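PDB 4O9E: QdtA from Thermoanaerobacterium thermosaccharolyticum, which belongs to the WxcM-like family of the cupin clan, folds as a small, mostly beta protein and binds thymidine-5'-diphosphate and thymine. Local coordinates for residues 2-7 / 93-98. Sequence-based numbering, arbitrary orientation.
Unlike the reference sequence in segment 93-98: Leu94 (reference Phe), Val95 (reference Leu). With TDR (thymine), chain D.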
loop_
_atom_site.group_PDB
_atom_site.type_symbol
_atom_site.label_atom_id
_atom_site.label_comp_id
_atom_site.label_asym_id
_atom_site.label_seq_id
_atom_site.Cartn_x
_atom_site.Cartn_y
_atom_site.Cartn_z
ATOM N N LEU A 2 19.795 2.901 18.009
ATOM C CA LEU A 2 19.531 2.828 16.576
ATOM C C LEU A 2 18.801 4.089 16.114
ATOM O O LEU A 2 17.572 4.235 16.156
ATOM C CB LEU A 2 18.824 1.542 16.163
ATOM C CG LEU A 2 19.009 1.272 14.665
ATOM C CD1 LEU A 2 20.398 0.784 14.306
ATOM C CD2 LEU A 2 18.056 0.173 14.230
ATOM N N TYR A 3 19.641 5.045 15.744
ATOM C CA TYR A 3 19.172 6.305 15.166
ATOM C C TYR A 3 18.404 6.139 13.859
ATOM O O TYR A 3 18.598 5.173 13.107
ATOM C CB TYR A 3 20.383 7.133 14.799
ATOM C CG TYR A 3 21.166 7.608 15.982
ATOM C CD1 TYR A 3 22.475 7.187 16.195
ATOM C CD2 TYR A 3 20.626 8.547 16.839
ATOM C CE1 TYR A 3 23.225 7.675 17.252
ATOM C CE2 TYR A 3 21.341 9.004 17.927
ATOM C CZ TYR A 3 22.630 8.558 18.123
ATOM O OH TYR A 3 23.327 9.063 19.182
ATOM N N ASN A 4 17.548 7.128 13.609
ATOM C CA ASN A 4 16.845 7.306 12.349
ATOM C C ASN A 4 15.840 6.204 12.057
ATOM O O ASN A 4 15.468 5.990 10.901
ATOM C CB ASN A 4 17.868 7.370 11.214
ATOM C CG ASN A 4 18.822 8.531 11.322
ATOM O OD1 ASN A 4 18.861 9.303 12.275
ATOM N ND2 ASN A 4 19.639 8.641 10.285
ATOM N N VAL A 5 15.373 5.523 13.100
ATOM C CA VAL A 5 14.361 4.493 12.962
ATOM C C VAL A 5 13.234 4.729 13.953
ATOM O O VAL A 5 13.439 5.168 15.085
ATOM C CB VAL A 5 15.018 3.109 13.160
ATOM C CG1 VAL A 5 13.969 2.012 13.142
ATOM C CG2 VAL A 5 16.049 2.936 12.063
ATOM N N ALA A 6 12.002 4.476 13.537
ATOM C CA ALA A 6 10.900 4.524 14.478
ATOM C C ALA A 6 9.934 3.401 14.142
ATOM O O ALA A 6 9.833 3.019 12.973
ATOM C CB ALA A 6 10.161 5.853 14.389
ATOM N N LEU A 7 9.159 2.967 15.132
ATOM C CA LEU A 7 7.962 2.178 14.887
ATOM C C LEU A 7 6.794 3.141 15.004
ATOM O O LEU A 7 6.710 3.874 15.987
ATOM C CB LEU A 7 7.777 1.053 15.907
ATOM C CG LEU A 7 8.749 -0.088 15.632
ATOM C CD1 LEU A 7 8.758 -1.094 16.787
ATOM C CD2 LEU A 7 8.368 -0.796 14.346
ATOM N N PRO A 93 17.442 8.257 6.284
ATOM C CA PRO A 93 18.744 8.207 5.635
ATOM C C PRO A 93 19.839 7.519 6.443
ATOM O O PRO A 93 19.878 7.627 7.669
ATOM C CB PRO A 93 19.120 9.679 5.450
ATOM C CG PRO A 93 17.805 10.374 5.276
ATOM C CD PRO A 93 16.853 9.606 6.173
ATOM N N LEU A 94 20.652 6.787 5.694
ATOM C CA LEU A 94 21.930 6.238 6.124
ATOM C C LEU A 94 21.809 5.112 7.150
ATOM O O LEU A 94 22.687 4.892 7.981
ATOM C CB LEU A 94 22.845 7.355 6.598
ATOM C CG LEU A 94 23.350 8.329 5.528
ATOM C CD1 LEU A 94 24.518 9.085 6.138
ATOM C CD2 LEU A 94 23.838 7.645 4.257
ATOM N N VAL A 95 20.714 4.372 7.050
ATOM C CA VAL A 95 20.582 3.122 7.772
ATOM C C VAL A 95 20.632 2.045 6.706
ATOM O O VAL A 95 19.964 2.122 5.674
ATOM C CB VAL A 95 19.227 3.107 8.477
ATOM C CG1 VAL A 95 18.969 1.813 9.212
ATOM C CG2 VAL A 95 19.122 4.292 9.413
ATOM N N TRP A 96 21.355 0.982 7.023
ATOM C CA TRP A 96 21.544 -0.110 6.084
ATOM C C TRP A 96 20.453 -1.135 6.348
ATOM O O TRP A 96 20.095 -1.449 7.477
ATOM C CB TRP A 96 22.975 -0.660 6.191
ATOM C CG TRP A 96 23.270 -1.882 5.330
ATOM C CD1 TRP A 96 22.985 -3.193 5.639
ATOM C CD2 TRP A 96 23.851 -1.908 4.025
ATOM N NE1 TRP A 96 23.330 -4.020 4.599
ATOM C CE2 TRP A 96 23.938 -3.270 3.632
ATOM C CE3 TRP A 96 24.375 -0.930 3.177
ATOM C CZ2 TRP A 96 24.441 -3.664 2.401
ATOM C CZ3 TRP A 96 24.925 -1.329 1.982
ATOM C CH2 TRP A 96 24.967 -2.683 1.603
ATOM N N ARG A 97 19.802 -1.653 5.317
ATOM C CA ARG A 97 18.877 -2.707 5.689
ATOM C C ARG A 97 18.897 -3.969 4.838
ATOM O O ARG A 97 19.226 -3.918 3.659
ATOM C CB ARG A 97 17.451 -2.192 5.731
ATOM C CG ARG A 97 16.883 -1.776 4.390
ATOM C CD ARG A 97 15.382 -1.668 4.565
ATOM N NE ARG A 97 14.694 -1.580 3.282
ATOM C CZ ARG A 97 14.716 -0.493 2.530
ATOM N NH1 ARG A 97 15.373 0.565 2.995
ATOM N NH2 ARG A 97 14.046 -0.492 1.381
ATOM N N GLU A 98 18.389 -5.040 5.442
ATOM C CA GLU A 98 18.263 -6.319 4.761
ATOM C C GLU A 98 16.959 -6.906 5.270
ATOM O O GLU A 98 16.521 -6.608 6.376
ATOM C CB GLU A 98 19.474 -7.224 5.009
ATOM C CG GLU A 98 20.827 -6.635 4.630
ATOM C CD GLU A 98 22.021 -7.268 5.337
ATOM O OE1 GLU A 98 21.786 -8.295 5.999
ATOM O OE2 GLU A 98 23.165 -6.753 5.256
HETATM N N1 TDR D . 28.635 -7.444 4.433
HETATM C C2 TDR D . 27.392 -7.220 4.001
HETATM O O2 TDR D . 27.159 -7.136 2.775
HETATM N N3 TDR D . 26.403 -7.083 4.888
HETATM C C4 TDR D . 26.629 -7.174 6.202
HETATM O O4 TDR D . 25.615 -7.032 6.919
HETATM C C5 TDR D . 28.011 -7.418 6.712
HETATM C CM5 TDR D . 28.519 -7.555 8.124
HETATM C C6 TDR D . 28.974 -7.543 5.725
#
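Asn4 and Pro93 mark the closest approach of the two backbones, 7.0 Å from CA to CA, where two loops meet just ahead of the strands they lead into. No backbone hydrogen bond joins 2-7 to 93-98; from Val5 and Trp96 onward the chains run into different sheets and separate. One side-chain bond closes the gap. Asn4 ND2 donates to Pro93 O over 2.8 Å, with the N-H pointing at the oxygen at 148°. The oxygen lies in the amide plane of Asn4 and is met nearly head-on from the end of its carbonyl. Asn4 turns CG beside its own backbone N (chi1 -62°), which carries the amide across to Pro93. Next to this bond the side chain of Val95 points toward 2-7: its CG2 sits 3.8 Å from Asn4 CB and just as far from Tyr3 O. The other methyl, CG1, placed anti to the backbone N by a chi1 of 178°, faces Val5 CG2 at 4.2 Å, a light apolar touch. Away from 2-7, at the start of strand 96-100, Trp96 NE1 donates to Glu98 OE2 (2.8 Å), reaching the anti side of the carboxylate close to the indole plane. Glu98 OE2 also accepts the N3-H of thymine, 3.3 Å from N3, while Glu98 OE1 forms a salt bridge with Arg70, so both carboxylate oxygens are engaged. The contact bridges the two antiparallel sheets of the cupin jelly-roll barrel, at the loops that lead into strands 5-9 and 96-100. The backbones of Asn4 and Ala6 bond to Gly92, just past strand 87-91, and to Tyr90 within it, whereas Trp96 and Arg97 pair with Lys72 and Tyr50 between strands 67-73 and 47-53. Phe136 of helix 125-136 touches both Asn4 and Leu94, and Tyr125 and Tyr128 pack against Trp96.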